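Local coordinates for sorbitol dehydrogenase (Gluconobacter oxydans, PDB 5ITG), which probably oxidises D-sorbitol to L-sorbose, passing the hydride to an NADP cofactor, at residues A[184-189]-A[261-266]; A[319-324]-A[328-333]; A[397-402]-A[460-465]; A[445-450]-A[466-471]. All blocks are in the same frame, centred on the assembly; numbering follows the deposited sequence.

Contact 1: residues A[184-189]-A[261-266]; sequences TVMSCD and HQWVLE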
loop_
_atom_site.group_PDB
_atom_site.type_symbol
_atom_site.label_atom_id
_atom_site.label_comp_id
_atom_site.label_asym_id
_atom_site.label_seq_id
_atom_site.Cartn_x
_atom_site.Cartn_y
_atom_site.Cartn_z
ATOM N N THR A 184 -13.454 -14.396 8.419
ATOM C CA THR A 184 -13.166 -12.978 8.285
ATOM C C THR A 184 -12.586 -12.688 6.901
ATOM O O THR A 184 -11.706 -13.410 6.433
ATOM C CB THR A 184 -12.129 -12.529 9.336
ATOM O OG1 THR A 184 -12.679 -12.672 10.650
ATOM C CG2 THR A 184 -11.716 -11.076 9.099
ATOM N N VAL A 185 -13.082 -11.647 6.245
ATOM C CA VAL A 185 -12.551 -11.260 4.939
ATOM C C VAL A 185 -11.588 -10.112 5.247
ATOM O O VAL A 185 -12.010 -9.021 5.630
ATOM C CB VAL A 185 -13.654 -10.764 3.987
ATOM C CG1 VAL A 185 -13.036 -10.280 2.698
ATOM C CG2 VAL A 185 -14.648 -11.884 3.707
HETATM N N MSE A 186 -10.297 -10.370 5.079
HETATM C CA MSE A 186 -9.264 -9.392 5.396
HETATM C C MSE A 186 -8.466 -8.870 4.202
HETATM O O MSE A 186 -7.531 -9.514 3.728
HETATM C CB MSE A 186 -8.314 -10.003 6.428
HETATM C CG MSE A 186 -7.233 -9.073 6.975
HETATM SE SE MSE A 186 -6.285 -9.950 8.441
HETATM C CE MSE A 186 -5.079 -11.041 7.412
ATOM N N SER A 187 -8.839 -7.694 3.721
ATOM C CA SER A 187 -8.127 -7.089 2.607
ATOM C C SER A 187 -6.799 -6.509 3.101
ATOM O O SER A 187 -6.747 -5.857 4.147
ATOM C CB SER A 187 -8.964 -5.972 1.993
ATOM O OG SER A 187 -8.224 -5.262 1.020
ATOM N N CYS A 188 -5.723 -6.778 2.370
ATOM C CA CYS A 188 -4.426 -6.219 2.723
ATOM C C CYS A 188 -3.907 -5.359 1.575
ATOM O O CYS A 188 -2.703 -5.115 1.449
ATOM C CB CYS A 188 -3.428 -7.319 3.077
ATOM S SG CYS A 188 -3.733 -8.018 4.725
ATOM N N ASP A 189 -4.834 -4.909 0.734
ATOM C CA ASP A 189 -4.501 -4.023 -0.376
ATOM C C ASP A 189 -4.421 -2.609 0.191
ATOM O O ASP A 189 -5.144 -2.275 1.132
ATOM C CB ASP A 189 -5.580 -4.079 -1.453
ATOM C CG ASP A 189 -5.382 -5.237 -2.415
ATOM O OD1 ASP A 189 -4.356 -5.242 -3.117
ATOM O OD2 ASP A 189 -6.248 -6.137 -2.471
ATOM N N HIS A 261 8.074 -1.360 8.710
ATOM C CA HIS A 261 6.850 -2.077 8.396
ATOM C C HIS A 261 5.781 -1.671 9.389
ATOM O O HIS A 261 6.070 -1.405 10.558
ATOM C CB HIS A 261 7.089 -3.595 8.427
ATOM C CG HIS A 261 7.644 -4.103 9.721
ATOM N ND1 HIS A 261 6.845 -4.493 10.775
ATOM C CD2 HIS A 261 8.921 -4.297 10.129
ATOM C CE1 HIS A 261 7.603 -4.909 11.773
ATOM N NE2 HIS A 261 8.868 -4.800 11.408
ATOM N N GLN A 262 4.544 -1.587 8.917
ATOM C CA GLN A 262 3.454 -1.202 9.792
ATOM C C GLN A 262 2.151 -1.828 9.355
ATOM O O GLN A 262 1.883 -1.968 8.157
ATOM C CB GLN A 262 3.304 0.324 9.821
ATOM C CG GLN A 262 2.117 0.814 10.643
ATOM C CD GLN A 262 2.225 2.289 11.002
ATOM O OE1 GLN A 262 2.703 3.104 10.206
ATOM N NE2 GLN A 262 1.766 2.641 12.200
ATOM N N TRP A 263 1.343 -2.207 10.335
ATOM C CA TRP A 263 0.049 -2.792 10.049
ATOM C C TRP A 263 -0.927 -2.397 11.142
ATOM O O TRP A 263 -0.789 -2.816 12.288
ATOM C CB TRP A 263 0.146 -4.314 9.968
ATOM C CG TRP A 263 -1.086 -4.970 9.401
ATOM C CD1 TRP A 263 -2.200 -4.348 8.918
ATOM C CD2 TRP A 263 -1.314 -6.376 9.252
ATOM N NE1 TRP A 263 -3.114 -5.283 8.478
ATOM C CE2 TRP A 263 -2.593 -6.534 8.673
ATOM C CE3 TRP A 263 -0.562 -7.520 9.553
ATOM C CZ2 TRP A 263 -3.134 -7.790 8.387
ATOM C CZ3 TRP A 263 -1.101 -8.770 9.269
ATOM C CH2 TRP A 263 -2.375 -8.893 8.692
ATOM N N VAL A 264 -1.893 -1.563 10.775
ATOM C CA VAL A 264 -2.922 -1.119 11.697
ATOM C C VAL A 264 -4.157 -1.883 11.253
ATOM O O VAL A 264 -4.541 -1.834 10.089
ATOM C CB VAL A 264 -3.134 0.396 11.589
ATOM C CG1 VAL A 264 -4.274 0.829 12.494
ATOM C CG2 VAL A 264 -1.838 1.117 11.987
ATOM N N LEU A 265 -4.786 -2.589 12.180
ATOM C CA LEU A 265 -5.925 -3.417 11.813
ATOM C C LEU A 265 -7.110 -3.292 12.756
ATOM O O LEU A 265 -6.949 -3.348 13.975
ATOM C CB LEU A 265 -5.434 -4.867 11.767
ATOM C CG LEU A 265 -6.332 -6.055 11.436
ATOM C CD1 LEU A 265 -6.758 -5.997 9.979
ATOM C CD2 LEU A 265 -5.549 -7.342 11.715
ATOM N N GLU A 266 -8.301 -3.114 12.194
ATOM C CA GLU A 266 -9.502 -3.024 13.013
ATOM C C GLU A 266 -9.752 -4.423 13.573
ATOM O O GLU A 266 -9.692 -5.418 12.843
ATOM C CB GLU A 266 -10.690 -2.536 12.176
ATOM C CG GLU A 266 -10.636 -1.029 11.905
ATOM C CD GLU A 266 -11.744 -0.529 10.987
ATOM O OE1 GLU A 266 -12.477 -1.354 10.396
ATOM O OE2 GLU A 266 -11.867 0.707 10.846
HETATM O O HOH W 1 -5.548 -5.248 6.783
#

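Contact 2: residues A[319-324]-A[328-333]; sequences DAIEDS and GNLKNY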
loop_
_atom_site.group_PDB
_atom_site.type_symbol
_atom_site.label_atom_id
_atom_site.label_comp_id
_atom_site.label_asym_id
_atom_site.label_seq_id
_atom_site.Cartn_x
_atom_site.Cartn_y
_atom_site.Cartn_z
ATOM N N ASP A 319 18.243 11.437 -3.055
ATOM C CA ASP A 319 19.155 12.545 -3.355
ATOM C C ASP A 319 18.534 13.823 -2.783
ATOM O O ASP A 319 19.226 14.685 -2.232
ATOM C CB ASP A 319 19.324 12.759 -4.863
ATOM C CG ASP A 319 19.777 11.514 -5.599
ATOM O OD1 ASP A 319 20.778 10.894 -5.188
ATOM O OD2 ASP A 319 19.124 11.168 -6.608
ATOM N N ALA A 320 17.219 13.947 -2.934
ATOM C CA ALA A 320 16.513 15.125 -2.446
ATOM C C ALA A 320 16.477 15.215 -0.926
ATOM O O ALA A 320 16.642 16.298 -0.361
ATOM C CB ALA A 320 15.089 15.151 -3.000
ATOM N N ILE A 321 16.280 14.081 -0.259
ATOM C CA ILE A 321 16.200 14.081 1.196
ATOM C C ILE A 321 17.547 14.425 1.841
ATOM O O ILE A 321 17.600 14.806 3.009
ATOM C CB ILE A 321 15.674 12.717 1.726
ATOM C CG1 ILE A 321 15.257 12.851 3.192
ATOM C CG2 ILE A 321 16.733 11.628 1.556
ATOM C CD1 ILE A 321 13.983 13.669 3.399
ATOM N N GLU A 322 18.623 14.302 1.067
ATOM C CA GLU A 322 19.970 14.614 1.543
ATOM C C GLU A 322 20.278 16.100 1.388
ATOM O O GLU A 322 21.284 16.595 1.901
ATOM C CB GLU A 322 21.010 13.788 0.776
ATOM C CG GLU A 322 21.133 12.344 1.271
ATOM C CD GLU A 322 21.851 11.438 0.279
ATOM O OE1 GLU A 322 22.887 11.860 -0.280
ATOM O OE2 GLU A 322 21.378 10.298 0.061
ATOM N N ASP A 323 19.419 16.812 0.668
ATOM C CA ASP A 323 19.606 18.246 0.487
ATOM C C ASP A 323 19.234 18.913 1.815
ATOM O O ASP A 323 18.098 18.800 2.278
ATOM C CB ASP A 323 18.702 18.753 -0.646
ATOM C CG ASP A 323 18.942 20.208 -0.979
ATOM O OD1 ASP A 323 18.608 21.070 -0.143
ATOM O OD2 ASP A 323 19.474 20.492 -2.078
ATOM N N SER A 324 20.193 19.611 2.417
ATOM C CA SER A 324 19.981 20.264 3.706
ATOM C C SER A 324 18.776 21.200 3.755
ATOM O O SER A 324 18.021 21.193 4.733
ATOM C CB SER A 324 21.242 21.036 4.120
ATOM O OG SER A 324 21.067 21.610 5.404
ATOM N N GLY A 328 15.261 20.438 5.710
ATOM C CA GLY A 328 14.822 21.353 6.748
ATOM C C GLY A 328 13.403 21.845 6.505
ATOM O O GLY A 328 12.605 21.966 7.444
ATOM N N ASN A 329 13.084 22.121 5.243
ATOM C CA ASN A 329 11.757 22.609 4.868
ATOM C C ASN A 329 10.709 21.531 5.140
ATOM O O ASN A 329 9.613 21.831 5.602
ATOM C CB ASN A 329 11.746 22.991 3.382
ATOM C CG ASN A 329 10.637 23.975 3.025
ATOM O OD1 ASN A 329 10.529 24.398 1.876
ATOM N ND2 ASN A 329 9.828 24.353 3.996
ATOM N N LEU A 330 11.051 20.278 4.836
ATOM C CA LEU A 330 10.141 19.154 5.071
ATOM C C LEU A 330 9.851 19.026 6.568
ATOM O O LEU A 330 8.697 18.860 6.974
ATOM C CB LEU A 330 10.753 17.840 4.558
ATOM C CG LEU A 330 10.020 16.540 4.924
ATOM C CD1 LEU A 330 8.589 16.601 4.401
ATOM C CD2 LEU A 330 10.757 15.328 4.328
ATOM N N LYS A 331 10.901 19.101 7.386
ATOM C CA LYS A 331 10.732 18.995 8.835
ATOM C C LYS A 331 9.897 20.146 9.381
ATOM O O LYS A 331 9.064 19.955 10.274
ATOM C CB LYS A 331 12.090 18.992 9.546
ATOM C CG LYS A 331 12.931 17.746 9.339
ATOM C CD LYS A 331 14.276 17.940 10.017
ATOM C CE LYS A 331 15.187 16.748 9.820
ATOM N NZ LYS A 331 16.497 16.986 10.490
ATOM N N ASN A 332 10.119 21.340 8.852
ATOM C CA ASN A 332 9.375 22.512 9.311
ATOM C C ASN A 332 7.895 22.406 8.945
ATOM O O ASN A 332 7.029 22.815 9.721
ATOM C CB ASN A 332 9.972 23.801 8.727
ATOM C CG ASN A 332 11.380 24.077 9.246
ATOM O OD1 ASN A 332 11.780 23.561 10.296
ATOM N ND2 ASN A 332 12.128 24.906 8.523
ATOM N N TYR A 333 7.613 21.881 7.756
ATOM C CA TYR A 333 6.228 21.686 7.307
ATOM C C TYR A 333 5.549 20.676 8.246
ATOM O O TYR A 333 4.469 20.928 8.770
ATOM C CB TYR A 333 6.223 21.153 5.868
ATOM C CG TYR A 333 4.872 20.689 5.335
ATOM C CD1 TYR A 333 3.812 21.581 5.174
ATOM C CD2 TYR A 333 4.672 19.356 4.961
ATOM C CE1 TYR A 333 2.574 21.156 4.644
ATOM C CE2 TYR A 333 3.439 18.923 4.432
ATOM C CZ TYR A 333 2.399 19.832 4.277
ATOM O OH TYR A 333 1.188 19.413 3.750
#

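Contact 3: residues A[397-402]-A[460-465]; sequences RDLSRI and TSELDQ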
loop_
_atom_site.group_PDB
_atom_site.type_symbol
_atom_site.label_atom_id
_atom_site.label_comp_id
_atom_site.label_asym_id
_atom_site.label_seq_id
_atom_site.Cartn_x
_atom_site.Cartn_y
_atom_site.Cartn_z
ATOM N N ARG A 397 -3.543 30.340 10.730
ATOM C CA ARG A 397 -2.159 30.023 11.066
ATOM C C ARG A 397 -1.227 30.428 9.924
ATOM O O ARG A 397 -1.688 30.728 8.828
ATOM C CB ARG A 397 -2.045 28.529 11.367
ATOM C CG ARG A 397 -2.710 28.139 12.684
ATOM C CD ARG A 397 -3.173 26.699 12.688
ATOM N NE ARG A 397 -2.114 25.770 12.313
ATOM C CZ ARG A 397 -0.985 25.604 12.993
ATOM N NH1 ARG A 397 -0.756 26.309 14.095
ATOM N NH2 ARG A 397 -0.089 24.719 12.575
ATOM N N ASP A 398 0.078 30.446 10.183
ATOM C CA ASP A 398 1.060 30.830 9.169
ATOM C C ASP A 398 0.918 30.001 7.893
ATOM O O ASP A 398 0.872 28.773 7.943
ATOM C CB ASP A 398 2.483 30.692 9.722
ATOM C CG ASP A 398 3.543 31.077 8.701
ATOM O OD1 ASP A 398 3.387 32.128 8.047
ATOM O OD2 ASP A 398 4.534 30.332 8.555
ATOM N N LEU A 399 0.873 30.683 6.754
ATOM C CA LEU A 399 0.698 30.025 5.461
ATOM C C LEU A 399 1.975 29.926 4.632
ATOM O O LEU A 399 1.976 29.332 3.550
ATOM C CB LEU A 399 -0.371 30.777 4.660
ATOM C CG LEU A 399 -1.753 30.854 5.321
ATOM C CD1 LEU A 399 -2.664 31.802 4.563
ATOM C CD2 LEU A 399 -2.347 29.466 5.373
ATOM N N SER A 400 3.058 30.495 5.147
ATOM C CA SER A 400 4.344 30.508 4.454
ATOM C C SER A 400 4.793 29.206 3.811
ATOM O O SER A 400 5.032 29.168 2.607
ATOM C CB SER A 400 5.443 30.995 5.405
ATOM O OG SER A 400 5.199 32.336 5.790
ATOM N N ARG A 401 4.916 28.139 4.601
ATOM C CA ARG A 401 5.369 26.852 4.072
ATOM C C ARG A 401 4.323 26.180 3.192
ATOM O O ARG A 401 4.660 25.487 2.229
ATOM C CB ARG A 401 5.766 25.916 5.216
ATOM C CG ARG A 401 6.993 26.387 5.998
ATOM C CD ARG A 401 7.071 25.686 7.346
ATOM N NE ARG A 401 5.882 25.967 8.148
ATOM C CZ ARG A 401 5.692 27.078 8.854
ATOM N NH1 ARG A 401 6.621 28.025 8.874
ATOM N NH2 ARG A 401 4.562 27.257 9.523
ATOM N N ILE A 402 3.055 26.382 3.527
ATOM C CA ILE A 402 1.968 25.814 2.747
ATOM C C ILE A 402 1.992 26.456 1.358
ATOM O O ILE A 402 1.835 25.771 0.334
ATOM C CB ILE A 402 0.608 26.065 3.457
ATOM C CG1 ILE A 402 0.506 25.137 4.676
ATOM C CG2 ILE A 402 -0.564 25.821 2.496
ATOM C CD1 ILE A 402 -0.633 25.455 5.614
ATOM N N THR A 460 -9.205 32.173 0.186
ATOM C CA THR A 460 -7.826 31.889 -0.195
ATOM C C THR A 460 -7.033 33.124 -0.630
ATOM O O THR A 460 -5.957 33.000 -1.220
ATOM C CB THR A 460 -7.798 30.869 -1.349
ATOM O OG1 THR A 460 -8.348 31.469 -2.528
ATOM C CG2 THR A 460 -8.638 29.639 -0.994
ATOM N N SER A 461 -7.560 34.310 -0.338
ATOM C CA SER A 461 -6.899 35.560 -0.714
ATOM C C SER A 461 -5.446 35.677 -0.257
ATOM O O SER A 461 -4.546 35.899 -1.071
ATOM C CB SER A 461 -7.689 36.753 -0.167
ATOM O OG SER A 461 -9.010 36.751 -0.677
ATOM N N GLU A 462 -5.221 35.542 1.045
ATOM C CA GLU A 462 -3.881 35.652 1.604
ATOM C C GLU A 462 -2.955 34.545 1.101
ATOM O O GLU A 462 -1.791 34.791 0.784
ATOM C CB GLU A 462 -3.944 35.613 3.133
ATOM C CG GLU A 462 -2.756 36.278 3.809
ATOM C CD GLU A 462 -2.810 36.161 5.320
ATOM O OE1 GLU A 462 -3.913 36.336 5.891
ATOM O OE2 GLU A 462 -1.750 35.904 5.936
ATOM N N LEU A 463 -3.477 33.326 1.027
ATOM C CA LEU A 463 -2.685 32.194 0.559
ATOM C C LEU A 463 -2.272 32.394 -0.896
ATOM O O LEU A 463 -1.107 32.244 -1.240
ATOM C CB LEU A 463 -3.482 30.886 0.687
ATOM C CG LEU A 463 -2.809 29.622 0.125
ATOM C CD1 LEU A 463 -1.517 29.347 0.886
ATOM C CD2 LEU A 463 -3.748 28.421 0.235
ATOM N N ASP A 464 -3.226 32.739 -1.754
ATOM C CA ASP A 464 -2.912 32.919 -3.166
ATOM C C ASP A 464 -1.888 34.025 -3.418
ATOM O O ASP A 464 -1.000 33.876 -4.260
ATOM C CB ASP A 464 -4.196 33.162 -3.971
ATOM C CG ASP A 464 -5.152 31.968 -3.919
ATOM O OD1 ASP A 464 -4.678 30.820 -3.754
ATOM O OD2 ASP A 464 -6.377 32.172 -4.053
ATOM N N GLN A 465 -1.999 35.127 -2.684
ATOM C CA GLN A 465 -1.060 36.228 -2.840
ATOM C C GLN A 465 0.351 35.783 -2.463
ATOM O O GLN A 465 1.317 36.096 -3.160
ATOM C CB GLN A 465 -1.490 37.420 -1.977
ATOM C CG GLN A 465 -2.587 38.273 -2.611
ATOM C CD GLN A 465 -3.306 39.155 -1.605
ATOM O OE1 GLN A 465 -2.678 39.854 -0.807
ATOM N NE2 GLN A 465 -4.637 39.128 -1.642
HETATM O O HOH W 2 0.614 33.567 6.910
#

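Contact 4: residues A[445-450]-A[466-471]; sequences SSLKLP and KVIVLR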
loop_
_atom_site.group_PDB
_atom_site.type_symbol
_atom_site.label_atom_id
_atom_site.label_comp_id
_atom_site.label_asym_id
_atom_site.label_seq_id
_atom_site.Cartn_x
_atom_site.Cartn_y
_atom_site.Cartn_z
ATOM N N SER A 445 -2.430 32.529 -13.352
ATOM C CA SER A 445 -3.279 31.587 -14.066
ATOM C C SER A 445 -3.393 30.183 -13.488
ATOM O O SER A 445 -4.502 29.695 -13.287
ATOM C CB SER A 445 -2.841 31.487 -15.528
ATOM O OG SER A 445 -2.991 32.733 -16.179
ATOM N N SER A 446 -2.263 29.533 -13.220
ATOM C CA SER A 446 -2.302 28.165 -12.707
ATOM C C SER A 446 -2.893 27.995 -11.307
ATOM O O SER A 446 -3.035 26.875 -10.830
ATOM C CB SER A 446 -0.912 27.503 -12.795
ATOM O OG SER A 446 0.092 28.272 -12.168
ATOM N N LEU A 447 -3.252 29.096 -10.655
ATOM C CA LEU A 447 -3.871 29.000 -9.336
ATOM C C LEU A 447 -5.262 28.398 -9.520
ATOM O O LEU A 447 -5.858 27.874 -8.581
ATOM C CB LEU A 447 -3.977 30.379 -8.683
ATOM C CG LEU A 447 -2.690 30.965 -8.092
ATOM C CD1 LEU A 447 -2.933 32.386 -7.617
ATOM C CD2 LEU A 447 -2.223 30.100 -6.935
ATOM N N LYS A 448 -5.769 28.464 -10.751
ATOM C CA LYS A 448 -7.086 27.917 -11.059
ATOM C C LYS A 448 -7.075 26.411 -11.331
ATOM O O LYS A 448 -8.135 25.817 -11.530
ATOM C CB LYS A 448 -7.686 28.648 -12.268
ATOM C CG LYS A 448 -7.746 30.162 -12.097
ATOM C CD LYS A 448 -8.204 30.856 -13.378
ATOM C CE LYS A 448 -7.200 30.675 -14.515
ATOM N NZ LYS A 448 -7.716 31.272 -15.776
ATOM N N LEU A 449 -5.896 25.785 -11.342
ATOM C CA LEU A 449 -5.834 24.340 -11.595
ATOM C C LEU A 449 -6.695 23.606 -10.570
ATOM O O LEU A 449 -6.867 24.073 -9.451
ATOM C CB LEU A 449 -4.391 23.829 -11.527
ATOM C CG LEU A 449 -3.470 24.252 -12.676
ATOM C CD1 LEU A 449 -2.026 23.861 -12.367
ATOM C CD2 LEU A 449 -3.946 23.603 -13.972
ATOM N N PRO A 450 -7.249 22.445 -10.950
ATOM C CA PRO A 450 -8.105 21.628 -10.079
ATOM C C PRO A 450 -7.425 21.142 -8.799
ATOM O O PRO A 450 -8.093 20.782 -7.830
ATOM C CB PRO A 450 -8.499 20.455 -10.977
ATOM C CG PRO A 450 -8.407 21.022 -12.365
ATOM C CD PRO A 450 -7.140 21.839 -12.288
ATOM N N LYS A 466 0.464 35.050 -1.359
ATOM C CA LYS A 466 1.756 34.555 -0.902
ATOM C C LYS A 466 2.332 33.597 -1.936
ATOM O O LYS A 466 3.532 33.616 -2.212
ATOM C CB LYS A 466 1.605 33.835 0.442
ATOM C CG LYS A 466 2.881 33.203 0.970
ATOM C CD LYS A 466 3.893 34.245 1.425
ATOM C CE LYS A 466 5.087 33.576 2.096
ATOM N NZ LYS A 466 6.064 34.571 2.628
ATOM N N VAL A 467 1.473 32.759 -2.506
ATOM C CA VAL A 467 1.905 31.803 -3.521
ATOM C C VAL A 467 2.520 32.542 -4.701
ATOM O O VAL A 467 3.569 32.154 -5.212
ATOM C CB VAL A 467 0.719 30.939 -4.027
ATOM C CG1 VAL A 467 1.139 30.138 -5.259
ATOM C CG2 VAL A 467 0.261 29.973 -2.920
ATOM N N ILE A 468 1.853 33.606 -5.131
ATOM C CA ILE A 468 2.316 34.415 -6.253
ATOM C C ILE A 468 3.693 34.998 -5.936
ATOM O O ILE A 468 4.612 34.922 -6.752
ATOM C CB ILE A 468 1.301 35.554 -6.549
ATOM C CG1 ILE A 468 0.011 34.948 -7.117
ATOM C CG2 ILE A 468 1.912 36.579 -7.501
ATOM C CD1 ILE A 468 -1.092 35.948 -7.356
ATOM N N VAL A 469 3.829 35.566 -4.741
ATOM C CA VAL A 469 5.094 36.142 -4.296
ATOM C C VAL A 469 6.228 35.115 -4.349
ATOM O O VAL A 469 7.334 35.424 -4.806
ATOM C CB VAL A 469 4.966 36.698 -2.849
ATOM C CG1 VAL A 469 6.349 36.953 -2.243
ATOM C CG2 VAL A 469 4.168 37.996 -2.869
ATOM N N LEU A 470 5.950 33.891 -3.902
ATOM C CA LEU A 470 6.959 32.831 -3.886
ATOM C C LEU A 470 7.292 32.292 -5.274
ATOM O O LEU A 470 8.449 31.969 -5.551
ATOM C CB LEU A 470 6.512 31.682 -2.966
ATOM C CG LEU A 470 6.311 32.103 -1.503
ATOM C CD1 LEU A 470 5.822 30.930 -0.673
ATOM C CD2 LEU A 470 7.620 32.648 -0.943
ATOM N N ARG A 471 6.288 32.188 -6.143
ATOM C CA ARG A 471 6.524 31.706 -7.502
ATOM C C ARG A 471 7.488 32.679 -8.169
ATOM O O ARG A 471 8.384 32.275 -8.907
ATOM C CB ARG A 471 5.229 31.659 -8.321
ATOM C CG ARG A 471 4.260 30.539 -7.954
ATOM C CD ARG A 471 3.158 30.413 -9.008
ATOM N NE ARG A 471 3.700 30.002 -10.299
ATOM C CZ ARG A 471 2.991 29.866 -11.419
ATOM N NH1 ARG A 471 1.688 30.114 -11.426
ATOM N NH2 ARG A 471 3.593 29.474 -12.536
HETATM O O HOH W 3 0.457 30.563 -14.121
#

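Contact 1: residues A[184-189]-A[261-266]
Met186, present as selenomethionine, runs out extended to its selenium, with CG anti to the backbone N (chi1 -175°), and crosses the side chain of Trp263 at a slant. The bend at chi3 then brings CE to the rim of the indole, near its plane and 3.7 Å from CH2. The selenium lies 5.0 Å from the centroid of the six-membered ring, an oblique Met-aromatic contact. Cys188 supplies a second sulfur-aromatic contact: its SG is 3.7 Å from Trp263 CZ2, neither squarely over the ring nor at its edge. Leu265 folds CD2 over one face of the indole, and the same methyl touches Met186 SE at 4.2 Å. Two sheets meet here: strand 184-187 belongs to the Rossmann sheet, paired in parallel with strand 125-128, whereas strand 263-266 is the middle of a three-stranded sheet. No direct hydrogen bond joins the segments, but a water does: its oxygen accepts from Trp263 NE1 and donates to Ser187 O, 3.0 Å from each. A leucine in place of Trp263 would probably leave this water without its indole N-H donor and open a gap beside both chalcogen atoms. Glu41, from helix 41-46, touches Met186, Cys188 and Trp263.

Contact 2: residues A[319-324]-A[328-333]
Ile321 and Leu330 meet through single methyls, CD1 of the isoleucine lying 3.7 Å from CD2 of the leucine, across the short connection between helix 317-320 and helix 324-338 in the helical C-terminal domain. The two side chains approach obliquely. With CG1 anti to the backbone N (chi1 -165°), and chi2 turning the end, Ile321 brings CD1 toward the second helix. The other direct link is the first-turn helix bond from Gly328 N to Ser324 O, 3.0 Å long. The bond is fairly straight (N-H...O 157°), but the nitrogen sits 33° out of the carbonyl plane. Around the methyl pair, Phe361 and Leu305 touch Ile321, while Ile358 packs on Leu330, so that helices 350-361 and 288-312 help enclose it. The connection contains a type I turn from Ala320 to Asp323, closed by a 3.0 Å bond from Asp323 N to Ala320 O. Asp323 then serves as N-cap of helix 324-338. The two carboxylate oxygens divide the work: OD1 accepts from the backbone N of Leu326, and weakly from that of Glu325, while OD2 forms a salt bridge with Lys480 NZ and a hydrogen bond with Tyr314 OH.

Contact 3: residues A[397-402]-A[460-465]
Leu399 lays its CD1 methyl against the near end of Leu463, 3.9 Å from its backbone N and 4.1 Å from its CB, and brushes Glu462 CB as well. CG of Leu399 is anti to the carbonyl carbon (chi1 -59°), which directs the branch at the opening turn of helix 461-477. Leu463 answers from its own side: its CD1 reaches back to Leu399 CB and to Ile402 CG2, the latter at 4.0 Å, with the Ile402 and Leu463 side chains crossing at about a right angle. Two helix beginnings are thus set side by side in the helical C-terminal domain, with Val389 of helix 377-394 touching both Ile402 and Leu463. Asp398 shapes the first of these beginnings. Its OD1 accepts from Ser400 OG on the syn lone pair at 2.9 Å, and takes a weak capping bond from Ser400 N, while OD2 makes a 3.1 Å salt bridge to Arg401 NH1. Arg401 NE has a second acid, Asp337. Just before the other helix, Thr460 OG1 donates to Asp464 OD2 from above the carboxylate plane, 2.6 Å away. Beside the exposed Glu462, one water accepts from Leu399 N and donates, weakly, to Glu462 OE2.

Contact 4: residues A[445-450]-A[466-471]
The guanidinium of Arg471 is the one flat group that reaches across, and Ser446 OG comes to it obliquely, over neither a face nor an edge, only 2.5 Å from NH1. That separation is very short, and its nature is doubtful. The water beside it is clearer: it accepts from Ser446 N and from Arg471 NH1, at 3.0 Å in the latter case, so the loop backbone and the helix side chain share one bridging oxygen. The stronger polar partner of this arginine is Glu411 of helix 400-412, whose OE2 makes a salt bridge with Arg471 NE; on the NH2 side the like charge of Arg475 lies close. A bend at chi3 (65°) turns the otherwise extended chain so that NH1 faces the loop. A leucine in place of Arg471 would probably leave Glu411 without its salt-bridge mate and the bridging water short of a donor.

Next to the arginine the contact is apolar. Leu447 forks over the helix: CD2 touches Val467 CG1 at 3.8 Å, the two side chains running past each other in opposite directions, while CD1 lies 3.9 Å from Ile468 CG1 and meets that side chain nearly at right angles. The loop holds its shape as a 3-10 turn, with Lys448 N bonded to Ser445 O at 3.1 Å and Leu449 N to Ser446 O. The whole is a short 3-10 segment docked on helix 461-477, in the helical C-terminal part of this mannitol dehydrogenase-family fold.

In the fold
Contact 1 is the outlier: it is fully buried in the Rossmann part, joins two sheets through sulfur, selenium and indole, and has its centre about 31 Å or more from those of the other three. Contacts 2, 3 and 4 all lie in helical surroundings, further from the centre of the chain. Contacts 3 and 4 share helix 461-477, with centres about 11 Å apart, and touch where Asp464 CB meets Leu447 CD1 at 3.9 Å. Contact 2 joins contact 3 through Arg401, which packs on Asn329 and Asn332. Contacts 2 and 3 are partly buried, pairing aliphatic methyls with aspartate caps at helix starts, whereas buried contact 4 combines leucine packing with a charged arginine.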